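Local structure of aminoglycoside phosphotransferase (Mycobacterium smegmatis, 6EF6) at residues D86-V97 with S156-P167; L51-V59 with S66-D74. The protein phosphorylates (S)-1-amino-2-propanol, serving as the kinase of the aminoacetone utilization microcompartment. One frame throughout, in Å; residues are numbered along the deposited sequence.

Contact 1: D86-V97 with S156-P167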
loop_
_atom_site.group_PDB
_atom_site.type_symbol
_atom_site.label_atom_id
_atom_site.label_comp_id
_atom_site.label_asym_id
_atom_site.label_seq_id
_atom_site.Cartn_x
_atom_site.Cartn_y
_atom_site.Cartn_z
ATOM N N ASP A 86 -9.308 4.946 -12.797
ATOM C CA ASP A 86 -8.771 5.170 -14.145
ATOM C C ASP A 86 -7.435 4.458 -14.340
ATOM O O ASP A 86 -7.168 3.903 -15.414
ATOM C CB ASP A 86 -8.585 6.664 -14.379
ATOM C CG ASP A 86 -9.914 7.412 -14.614
ATOM O OD1 ASP A 86 -10.926 6.744 -14.947
ATOM O OD2 ASP A 86 -9.909 8.644 -14.434
ATOM N N TRP A 87 -6.568 4.419 -13.304
ATOM C CA TRP A 87 -5.350 3.642 -13.454
ATOM C C TRP A 87 -5.668 2.157 -13.569
ATOM O O TRP A 87 -5.064 1.446 -14.396
ATOM C CB TRP A 87 -4.379 3.907 -12.308
ATOM C CG TRP A 87 -2.986 3.403 -12.552
ATOM C CD1 TRP A 87 -2.423 3.107 -13.749
ATOM C CD2 TRP A 87 -1.961 3.124 -11.573
ATOM N NE1 TRP A 87 -1.140 2.661 -13.591
ATOM C CE2 TRP A 87 -0.822 2.640 -12.257
ATOM C CE3 TRP A 87 -1.916 3.205 -10.194
ATOM C CZ2 TRP A 87 0.356 2.315 -11.629
ATOM C CZ3 TRP A 87 -0.752 2.844 -9.552
ATOM C CH2 TRP A 87 0.377 2.382 -10.260
ATOM N N LEU A 88 -6.597 1.655 -12.742
ATOM C CA LEU A 88 -6.947 0.243 -12.855
ATOM C C LEU A 88 -7.430 -0.085 -14.252
ATOM O O LEU A 88 -7.061 -1.125 -14.811
ATOM C CB LEU A 88 -8.027 -0.166 -11.838
ATOM C CG LEU A 88 -7.736 0.000 -10.371
ATOM C CD1 LEU A 88 -8.913 -0.512 -9.525
ATOM C CD2 LEU A 88 -6.445 -0.695 -9.980
ATOM N N ALA A 89 -8.239 0.791 -14.836
ATOM C CA ALA A 89 -8.765 0.521 -16.170
ATOM C C ALA A 89 -7.648 0.452 -17.205
ATOM O O ALA A 89 -7.693 -0.379 -18.124
ATOM C CB ALA A 89 -9.790 1.592 -16.540
ATOM N N ALA A 90 -6.646 1.320 -17.079
ATOM C CA ALA A 90 -5.506 1.301 -17.999
ATOM C C ALA A 90 -4.640 0.071 -17.773
ATOM O O ALA A 90 -4.187 -0.557 -18.733
ATOM C CB ALA A 90 -4.694 2.573 -17.821
ATOM N N LEU A 91 -4.429 -0.312 -16.513
ATOM C CA LEU A 91 -3.654 -1.523 -16.229
ATOM C C LEU A 91 -4.360 -2.755 -16.786
ATOM O O LEU A 91 -3.711 -3.660 -17.318
ATOM C CB LEU A 91 -3.408 -1.666 -14.717
ATOM C CG LEU A 91 -2.427 -0.644 -14.162
ATOM C CD1 LEU A 91 -2.580 -0.622 -12.637
ATOM C CD2 LEU A 91 -0.990 -0.920 -14.557
ATOM N N ARG A 92 -5.691 -2.798 -16.710
ATOM C CA ARG A 92 -6.418 -3.964 -17.210
ATOM C C ARG A 92 -6.171 -4.182 -18.695
ATOM O O ARG A 92 -5.934 -5.310 -19.139
ATOM C CB ARG A 92 -7.927 -3.820 -16.961
ATOM C CG ARG A 92 -8.369 -4.378 -15.635
ATOM C CD ARG A 92 -9.862 -4.733 -15.628
ATOM N NE ARG A 92 -10.691 -3.601 -16.022
ATOM C CZ ARG A 92 -10.914 -2.538 -15.255
ATOM N NH1 ARG A 92 -10.361 -2.450 -14.043
ATOM N NH2 ARG A 92 -11.682 -1.554 -15.704
ATOM N N THR A 93 -6.225 -3.116 -19.477
ATOM C CA THR A 93 -6.154 -3.262 -20.920
ATOM C C THR A 93 -4.738 -3.186 -21.476
ATOM O O THR A 93 -4.502 -3.703 -22.582
ATOM C CB THR A 93 -7.006 -2.178 -21.572
ATOM O OG1 THR A 93 -6.479 -0.898 -21.238
ATOM C CG2 THR A 93 -8.438 -2.272 -21.111
ATOM N N ASP A 94 -3.798 -2.552 -20.768
ATOM C CA ASP A 94 -2.502 -2.211 -21.349
ATOM C C ASP A 94 -1.311 -2.737 -20.563
ATOM O O ASP A 94 -0.166 -2.411 -20.909
ATOM C CB ASP A 94 -2.356 -0.695 -21.475
ATOM C CG ASP A 94 -3.106 -0.136 -22.656
ATOM O OD1 ASP A 94 -2.990 -0.704 -23.765
ATOM O OD2 ASP A 94 -3.820 0.867 -22.464
ATOM N N SER A 95 -1.507 -3.562 -19.549
ATOM C CA SER A 95 -0.365 -4.126 -18.864
ATOM C C SER A 95 -0.593 -5.603 -18.564
ATOM O O SER A 95 -1.722 -6.088 -18.586
ATOM C CB SER A 95 -0.154 -3.375 -17.549
ATOM O OG SER A 95 -0.895 -3.988 -16.541
ATOM N N ASP A 96 0.482 -6.316 -18.254
ATOM C CA ASP A 96 0.336 -7.728 -17.938
ATOM C C ASP A 96 0.073 -7.965 -16.468
ATOM O O ASP A 96 0.035 -9.120 -16.034
ATOM C CB ASP A 96 1.558 -8.522 -18.398
ATOM C CG ASP A 96 2.786 -8.165 -17.641
ATOM O OD1 ASP A 96 3.020 -6.958 -17.436
ATOM O OD2 ASP A 96 3.525 -9.094 -17.246
ATOM N N VAL A 97 -0.124 -6.899 -15.702
ATOM C CA VAL A 97 -0.514 -7.025 -14.296
ATOM C C VAL A 97 -2.013 -7.263 -14.233
ATOM O O VAL A 97 -2.786 -6.530 -14.863
ATOM C CB VAL A 97 -0.157 -5.749 -13.520
ATOM C CG1 VAL A 97 -0.512 -5.879 -12.044
ATOM C CG2 VAL A 97 1.327 -5.469 -13.641
ATOM N N SER A 156 6.515 -4.234 -13.384
ATOM C CA SER A 156 5.496 -4.039 -14.411
ATOM C C SER A 156 4.601 -2.846 -14.103
ATOM O O SER A 156 4.174 -2.150 -15.032
ATOM C CB SER A 156 4.627 -5.275 -14.513
ATOM O OG SER A 156 5.409 -6.351 -15.003
ATOM N N LEU A 157 4.270 -2.617 -12.826
ATOM C CA LEU A 157 3.505 -1.421 -12.462
ATOM C C LEU A 157 4.300 -0.164 -12.730
ATOM O O LEU A 157 3.737 0.840 -13.191
ATOM C CB LEU A 157 3.103 -1.491 -10.986
ATOM C CG LEU A 157 1.988 -2.489 -10.672
ATOM C CD1 LEU A 157 1.854 -2.689 -9.172
ATOM C CD2 LEU A 157 0.639 -2.040 -11.260
ATOM N N HIS A 158 5.592 -0.164 -12.459
ATOM C CA HIS A 158 6.410 0.986 -12.745
ATOM C C HIS A 158 6.495 1.240 -14.243
ATOM O O HIS A 158 6.444 2.398 -14.702
ATOM C CB HIS A 158 7.796 0.797 -12.170
ATOM C CG HIS A 158 7.819 0.795 -10.690
ATOM N ND1 HIS A 158 8.977 0.570 -9.986
ATOM C CD2 HIS A 158 6.862 1.069 -9.778
ATOM C CE1 HIS A 158 8.730 0.651 -8.698
ATOM N NE2 HIS A 158 7.453 0.946 -8.528
ATOM N N GLU A 159 6.675 0.191 -15.037
ATOM C CA GLU A 159 6.758 0.365 -16.479
ATOM C C GLU A 159 5.475 0.978 -17.011
ATOM O O GLU A 159 5.517 1.876 -17.872
ATOM C CB GLU A 159 7.005 -1.000 -17.104
ATOM C CG GLU A 159 7.148 -0.984 -18.643
ATOM C CD GLU A 159 7.013 -2.366 -19.254
ATOM O OE1 GLU A 159 8.049 -3.019 -19.509
ATOM O OE2 GLU A 159 5.863 -2.809 -19.462
ATOM N N HIS A 160 4.310 0.486 -16.574
ATOM C CA HIS A 160 3.053 1.081 -17.015
ATOM C C HIS A 160 2.960 2.542 -16.608
ATOM O O HIS A 160 2.623 3.421 -17.417
ATOM C CB HIS A 160 1.840 0.322 -16.508
ATOM C CG HIS A 160 0.580 0.913 -17.019
ATOM N ND1 HIS A 160 -0.130 1.882 -16.346
ATOM C CD2 HIS A 160 -0.006 0.799 -18.236
ATOM C CE1 HIS A 160 -1.147 2.279 -17.088
ATOM N NE2 HIS A 160 -1.080 1.657 -18.260
ATOM N N SER A 161 3.251 2.832 -15.349
ATOM C CA SER A 161 3.158 4.201 -14.853
ATOM C C SER A 161 4.046 5.153 -15.662
ATOM O O SER A 161 3.651 6.296 -15.946
ATOM C CB SER A 161 3.539 4.210 -13.356
ATOM O OG SER A 161 3.819 5.533 -12.884
ATOM N N GLN A 162 5.253 4.712 -16.003
ATOM C CA GLN A 162 6.183 5.550 -16.757
ATOM C C GLN A 162 5.709 5.855 -18.161
ATOM O O GLN A 162 6.110 6.882 -18.729
ATOM C CB GLN A 162 7.526 4.854 -16.861
ATOM C CG GLN A 162 8.252 4.860 -15.533
ATOM C CD GLN A 162 9.737 5.000 -15.671
ATOM O OE1 GLN A 162 10.449 4.020 -15.900
ATOM N NE2 GLN A 162 10.221 6.225 -15.538
ATOM N N ARG A 163 4.902 4.994 -18.769
ATOM C CA ARG A 163 4.497 5.268 -20.141
ATOM C C ARG A 163 3.068 5.771 -20.261
ATOM O O ARG A 163 2.695 6.284 -21.318
ATOM C CB ARG A 163 4.711 4.015 -20.976
ATOM C CG ARG A 163 3.767 2.892 -20.725
ATOM C CD ARG A 163 4.095 1.680 -21.618
ATOM N NE ARG A 163 3.797 0.414 -20.943
ATOM C CZ ARG A 163 2.635 -0.239 -21.001
ATOM N NH1 ARG A 163 2.497 -1.375 -20.320
ATOM N NH2 ARG A 163 1.620 0.229 -21.727
ATOM N N TRP A 164 2.296 5.724 -19.186
ATOM C CA TRP A 164 0.868 6.014 -19.264
ATOM C C TRP A 164 0.669 7.509 -19.302
ATOM O O TRP A 164 1.077 8.225 -18.381
ATOM C CB TRP A 164 0.147 5.430 -18.045
ATOM C CG TRP A 164 -1.365 5.616 -18.039
ATOM C CD1 TRP A 164 -2.223 5.491 -19.119
ATOM C CD2 TRP A 164 -2.180 5.948 -16.920
ATOM N NE1 TRP A 164 -3.516 5.729 -18.727
ATOM C CE2 TRP A 164 -3.517 5.997 -17.380
ATOM C CE3 TRP A 164 -1.913 6.207 -15.562
ATOM C CZ2 TRP A 164 -4.568 6.303 -16.535
ATOM C CZ3 TRP A 164 -2.960 6.504 -14.732
ATOM C CH2 TRP A 164 -4.268 6.534 -15.218
ATOM N N THR A 165 -0.027 7.971 -20.331
ATOM C CA THR A 165 -0.461 9.350 -20.367
ATOM C C THR A 165 -1.751 9.463 -19.562
ATOM O O THR A 165 -2.772 8.869 -19.924
ATOM C CB THR A 165 -0.641 9.789 -21.817
ATOM O OG1 THR A 165 0.641 9.712 -22.459
ATOM C CG2 THR A 165 -1.192 11.211 -21.899
ATOM N N ARG A 166 -1.689 10.193 -18.462
ATOM C CA ARG A 166 -2.793 10.238 -17.514
ATOM C C ARG A 166 -3.951 11.104 -18.021
ATOM O O ARG A 166 -3.764 12.022 -18.842
ATOM C CB ARG A 166 -2.313 10.749 -16.173
ATOM C CG ARG A 166 -1.225 9.817 -15.592
ATOM C CD ARG A 166 -0.913 10.126 -14.184
ATOM N NE ARG A 166 -0.223 11.412 -14.035
ATOM C CZ ARG A 166 1.090 11.560 -14.074
ATOM N NH1 ARG A 166 1.873 10.515 -14.274
ATOM N NH2 ARG A 166 1.609 12.770 -13.925
ATOM N N PRO A 167 -5.176 10.800 -17.594
ATOM C CA PRO A 167 -6.322 11.596 -18.034
ATOM C C PRO A 167 -6.207 13.039 -17.599
ATOM O O PRO A 167 -5.651 13.368 -16.546
ATOM C CB PRO A 167 -7.518 10.946 -17.317
ATOM C CG PRO A 167 -7.055 9.716 -16.751
ATOM C CD PRO A 167 -5.562 9.710 -16.682
#
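W87 and H160 meet because both first torsions carry the ring away from its own backbone N. With W87 at chi1 -166° the indole reaches out toward helix 147-163, and with H160 at chi1 -178° the imidazole comes from the other side to slide past it. W87 NE1 then donates to H160 ND1 at 3.0 Å, in the plane of the indole but tilted from that of the imidazole. Since ND1 is the acceptor, a neutral H160 would be expected to hold its proton on NE2. H160 is a knob set in the hole formed by W87, A90, L91 and D94 of helix 78-94, with L91 CD2 pressed on its CG at 3.4 Å. In the two-lobed, protein-kinase-like fold of this phosphotransferase family, helix 78-94 probably corresponds to helix C of the N-terminal lobe and helix 147-163 to a C-terminal-lobe helix, so they would pack across the lobe boundary. W164 completes the aromatic cluster: its six-membered ring is nearly parallel to the five-membered ring of W87 (15°) but slid aside, W87 CD1 lying 3.6 Å from W164 CZ3. W87 also meets F253 edge-to-face. A90 CB makes a CH-pi contact over the five-membered ring of W164, 3.8 Å from its centroid. Beyond the cluster, R163 grips D94 O end-on with two nitrogens, NH1 at 2.9 Å and NH2 at 3.3 Å; its positive charge would favour this carbonyl at the C-terminal end of helix 78-94. V97 CG2 is pushed tightly onto S156 CB, 3.4 Å away.

Contact 2: L51-V59 with S66-D74. With BEZ (benzoic acid), chain B; JFN ((2R)-1-methoxypropan-2-amine), chain C.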
loop_
_atom_site.group_PDB
_atom_site.type_symbol
_atom_site.label_atom_id
_atom_site.label_comp_id
_atom_site.label_asym_id
_atom_site.label_seq_id
_atom_site.Cartn_x
_atom_site.Cartn_y
_atom_site.Cartn_z
ATOM N N LEU A 51 -8.619 -7.615 4.615
ATOM C CA LEU A 51 -7.873 -6.919 3.579
ATOM C C LEU A 51 -8.178 -5.441 3.729
ATOM O O LEU A 51 -9.308 -5.068 4.059
ATOM C CB LEU A 51 -8.336 -7.369 2.194
ATOM C CG LEU A 51 -8.454 -8.853 1.804
ATOM C CD1 LEU A 51 -9.328 -9.022 0.595
ATOM C CD2 LEU A 51 -7.118 -9.447 1.560
ATOM N N SER A 52 -7.164 -4.609 3.513
ATOM C CA SER A 52 -7.317 -3.159 3.402
ATOM C C SER A 52 -7.561 -2.460 4.732
ATOM O O SER A 52 -8.117 -3.057 5.637
ATOM C CB SER A 52 -8.447 -2.816 2.423
ATOM O OG SER A 52 -8.786 -1.449 2.507
ATOM N N GLU A 53 -7.203 -1.179 4.837
ATOM C CA GLU A 53 -7.663 -0.359 5.957
ATOM C C GLU A 53 -9.133 0.033 5.820
ATOM O O GLU A 53 -9.752 0.452 6.805
ATOM C CB GLU A 53 -6.844 0.929 6.029
ATOM C CG GLU A 53 -5.644 0.899 6.940
ATOM C CD GLU A 53 -5.359 2.271 7.537
ATOM O OE1 GLU A 53 -6.098 2.691 8.456
ATOM O OE2 GLU A 53 -4.408 2.938 7.073
ATOM N N ASN A 54 -9.692 -0.055 4.622
ATOM C CA ASN A 54 -11.117 0.133 4.411
ATOM C C ASN A 54 -11.823 -1.182 4.727
ATOM O O ASN A 54 -11.212 -2.259 4.732
ATOM C CB ASN A 54 -11.364 0.534 2.947
ATOM C CG ASN A 54 -10.583 1.783 2.550
ATOM O OD1 ASN A 54 -10.749 2.842 3.136
ATOM N ND2 ASN A 54 -9.680 1.641 1.600
ATOM N N ALA A 55 -13.115 -1.095 5.005
ATOM C CA ALA A 55 -13.917 -2.292 5.226
ATOM C C ALA A 55 -14.243 -2.905 3.870
ATOM O O ALA A 55 -14.885 -2.264 3.039
ATOM C CB ALA A 55 -15.190 -1.911 5.979
ATOM N N THR A 56 -13.799 -4.138 3.636
ATOM C CA THR A 56 -13.999 -4.831 2.369
ATOM C C THR A 56 -14.739 -6.136 2.627
ATOM O O THR A 56 -14.418 -6.847 3.584
ATOM C CB THR A 56 -12.635 -5.092 1.716
ATOM O OG1 THR A 56 -12.004 -3.828 1.411
ATOM C CG2 THR A 56 -12.785 -5.887 0.410
ATOM N N TYR A 57 -15.786 -6.398 1.844
ATOM C CA TYR A 57 -16.707 -7.498 2.099
ATOM C C TYR A 57 -16.802 -8.415 0.892
ATOM O O TYR A 57 -16.888 -7.956 -0.254
ATOM C CB TYR A 57 -18.119 -6.980 2.376
ATOM C CG TYR A 57 -18.227 -6.097 3.600
ATOM C CD1 TYR A 57 -18.028 -4.732 3.507
ATOM C CD2 TYR A 57 -18.519 -6.634 4.856
ATOM C CE1 TYR A 57 -18.128 -3.919 4.615
ATOM C CE2 TYR A 57 -18.608 -5.826 5.968
ATOM C CZ TYR A 57 -18.412 -4.465 5.838
ATOM O OH TYR A 57 -18.494 -3.685 6.964
ATOM N N LEU A 58 -16.829 -9.714 1.162
ATOM C CA LEU A 58 -17.206 -10.699 0.158
ATOM C C LEU A 58 -18.719 -10.729 0.081
ATOM O O LEU A 58 -19.386 -10.987 1.089
ATOM C CB LEU A 58 -16.671 -12.070 0.549
ATOM C CG LEU A 58 -17.167 -13.226 -0.334
ATOM C CD1 LEU A 58 -16.722 -12.985 -1.786
ATOM C CD2 LEU A 58 -16.644 -14.563 0.174
ATOM N N VAL A 59 -19.261 -10.468 -1.105
ATOM C CA VAL A 59 -20.706 -10.458 -1.339
ATOM C C VAL A 59 -21.085 -11.779 -1.992
ATOM O O VAL A 59 -20.547 -12.126 -3.051
ATOM C CB VAL A 59 -21.096 -9.299 -2.276
ATOM C CG1 VAL A 59 -22.612 -9.293 -2.531
ATOM C CG2 VAL A 59 -20.643 -7.965 -1.734
ATOM N N SER A 66 -18.771 -11.374 -5.317
ATOM C CA SER A 66 -18.114 -10.119 -5.674
ATOM C C SER A 66 -17.593 -9.461 -4.401
ATOM O O SER A 66 -17.735 -10.001 -3.308
ATOM C CB SER A 66 -19.035 -9.213 -6.506
ATOM O OG SER A 66 -20.252 -8.926 -5.827
ATOM N N ILE A 67 -16.921 -8.323 -4.564
ATOM C CA ILE A 67 -16.234 -7.656 -3.464
ATOM C C ILE A 67 -16.694 -6.211 -3.348
ATOM O O ILE A 67 -16.659 -5.451 -4.328
ATOM C CB ILE A 67 -14.707 -7.741 -3.622
ATOM C CG1 ILE A 67 -14.290 -9.211 -3.471
ATOM C CG2 ILE A 67 -14.042 -6.872 -2.586
ATOM C CD1 ILE A 67 -12.880 -9.486 -3.900
ATOM N N LEU A 68 -17.100 -5.812 -2.150
ATOM C CA LEU A 68 -17.548 -4.444 -1.916
ATOM C C LEU A 68 -16.569 -3.733 -0.981
ATOM O O LEU A 68 -16.326 -4.203 0.138
ATOM C CB LEU A 68 -18.959 -4.463 -1.319
ATOM C CG LEU A 68 -19.687 -3.142 -1.276
ATOM C CD1 LEU A 68 -20.053 -2.673 -2.659
ATOM C CD2 LEU A 68 -20.967 -3.321 -0.435
ATOM N N ARG A 69 -16.001 -2.615 -1.422
ATOM C CA ARG A 69 -15.065 -1.828 -0.625
ATOM C C ARG A 69 -15.745 -0.560 -0.101
ATOM O O ARG A 69 -16.143 0.306 -0.894
ATOM C CB ARG A 69 -13.858 -1.444 -1.485
ATOM C CG ARG A 69 -12.824 -0.588 -0.779
ATOM C CD ARG A 69 -11.633 -0.336 -1.706
ATOM N NE ARG A 69 -11.942 0.658 -2.710
ATOM C CZ ARG A 69 -11.067 1.071 -3.631
ATOM N NH1 ARG A 69 -9.858 0.505 -3.731
ATOM N NH2 ARG A 69 -11.408 2.061 -4.422
ATOM N N VAL A 70 -15.856 -0.427 1.218
ATOM C CA VAL A 70 -16.433 0.764 1.848
ATOM C C VAL A 70 -15.282 1.656 2.322
ATOM O O VAL A 70 -14.534 1.294 3.232
ATOM C CB VAL A 70 -17.362 0.395 3.012
ATOM C CG1 VAL A 70 -17.907 1.663 3.707
ATOM C CG2 VAL A 70 -18.536 -0.458 2.535
ATOM N N HIS A 71 -15.133 2.838 1.728
ATOM C CA HIS A 71 -13.991 3.692 2.036
ATOM C C HIS A 71 -14.138 4.313 3.411
ATOM O O HIS A 71 -15.219 4.766 3.808
ATOM C CB HIS A 71 -13.877 4.794 0.990
ATOM C CG HIS A 71 -13.349 4.315 -0.317
ATOM N ND1 HIS A 71 -12.023 4.430 -0.655
ATOM C CD2 HIS A 71 -13.953 3.702 -1.359
ATOM C CE1 HIS A 71 -11.834 3.893 -1.851
ATOM N NE2 HIS A 71 -12.995 3.465 -2.311
ATOM N N ARG A 72 -13.045 4.319 4.159
ATOM C CA ARG A 72 -13.099 4.967 5.441
ATOM C C ARG A 72 -13.334 6.469 5.273
ATOM O O ARG A 72 -13.169 7.044 4.195
ATOM C CB ARG A 72 -11.872 4.641 6.280
ATOM C CG ARG A 72 -10.590 5.110 5.713
ATOM C CD ARG A 72 -9.496 4.630 6.641
ATOM N NE ARG A 72 -8.197 5.189 6.312
ATOM C CZ ARG A 72 -7.385 4.689 5.390
ATOM N NH1 ARG A 72 -6.211 5.261 5.167
ATOM N NH2 ARG A 72 -7.743 3.616 4.696
ATOM N N GLN A 73 -13.809 7.079 6.351
ATOM C CA GLN A 73 -14.228 8.468 6.308
ATOM C C GLN A 73 -13.026 9.380 6.112
ATOM O O GLN A 73 -11.957 9.152 6.677
ATOM C CB GLN A 73 -14.938 8.821 7.622
ATOM C CG GLN A 73 -15.170 10.300 7.829
ATOM C CD GLN A 73 -15.816 10.603 9.165
ATOM O OE1 GLN A 73 -16.725 9.895 9.602
ATOM N NE2 GLN A 73 -15.339 11.654 9.829
ATOM N N ASP A 74 -13.197 10.400 5.274
ATOM C CA ASP A 74 -12.337 11.572 5.175
ATOM C C ASP A 74 -11.016 11.327 4.440
ATOM O O ASP A 74 -10.285 12.286 4.199
ATOM C CB ASP A 74 -12.044 12.229 6.539
ATOM C CG ASP A 74 -13.246 12.983 7.086
ATOM O OD1 ASP A 74 -13.991 13.576 6.275
ATOM O OD2 ASP A 74 -13.457 12.969 8.319
HETATM C C BEZ B . -9.469 -3.126 -2.460
HETATM O O1 BEZ B . -9.132 -2.247 -3.254
HETATM O O2 BEZ B . -9.524 -2.863 -1.225
HETATM C C1 BEZ B . -9.795 -4.479 -2.997
HETATM C C2 BEZ B . -9.778 -5.584 -2.167
HETATM C C3 BEZ B . -10.088 -6.835 -2.688
HETATM C C4 BEZ B . -10.398 -6.971 -4.034
HETATM C C5 BEZ B . -10.416 -5.854 -4.864
HETATM C C6 BEZ B . -10.104 -4.616 -4.342
HETATM C C07 JFN C . -2.457 -2.009 8.366
HETATM C C08 JFN C . -1.321 1.126 6.752
HETATM C C09 JFN C . -1.464 -0.348 7.108
HETATM C C15 JFN C . -0.473 1.252 5.497
HETATM N N04 JFN C . -2.607 1.693 6.418
HETATM O O02 JFN C . -2.094 -0.650 8.309
HETATM O O HOH W 1 -10.244 5.189 1.538
HETATM O O HOH W 2 -14.243 1.615 5.968
#
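N54 and R72 meet just beyond the paired part of a beta hairpin, strands 55-61 and 64-70, within the five-stranded antiparallel sheet of the kinase-like N-terminal lobe. The N54 side chain turns across that of R72 at about a right angle, and its OD1 accepts from R72 N at 2.9 Å in a nearly straight bond (172°). The same OD1 takes a water shared with H71 ND1, while D254 holds N54 ND2. E53 stacks on R72: carboxylate and guanidinium lie 15° from parallel, E53 CD 3.8 Å from R72 CZ, an attraction of charge, though the carboxylate's exact place is doubtful because OE2 lies too close to the bound amine. Y57 and L68 form an antiparallel hydrogen-bonded pair, T56 and R69 a non-hydrogen-bonded one. Y57, V59, S66, L68 and V70 share one face; the edge of the Y57 ring meets V70 CG2, and helix 28-35 packs against this side. T56, L58, I67 and R69 share the other, where a benzoate sits, consistent with the nucleotide site of this fold. Bent at chi3 (76°), R69 presents NH1 to BEZ O1 at 2.9 Å, near the guanidinium plane; NH2 has its partner in E84. I67 CD1 lies 3.5 Å from BEZ C4, and I67 CG2 is squeezed against T56 CG2 at 3.4 Å. T56 OG1 is buried without a polar partner, 3.7 Å from BEZ O2.

Contacts 1 and 2 have centres about 23 Å apart and do not touch, their nearest atoms being about 6 Å apart. They come in series along the chain: the hairpin of contact 2 is complete before helix 78-94, the next element after strand 64-70, contributes to contact 1. The salt bridge between R69 of the hairpin and E84 of that helix joins the two regions, much like the strand-to-helix-C ion pair of protein kinases. Contact 2 thus shapes the sheet over the benzoate pocket, whereas contact 1 packs the helix on helix 147-163, so that helix 78-94 lies between the sheet and the largely helical C-terminal part of the enzyme.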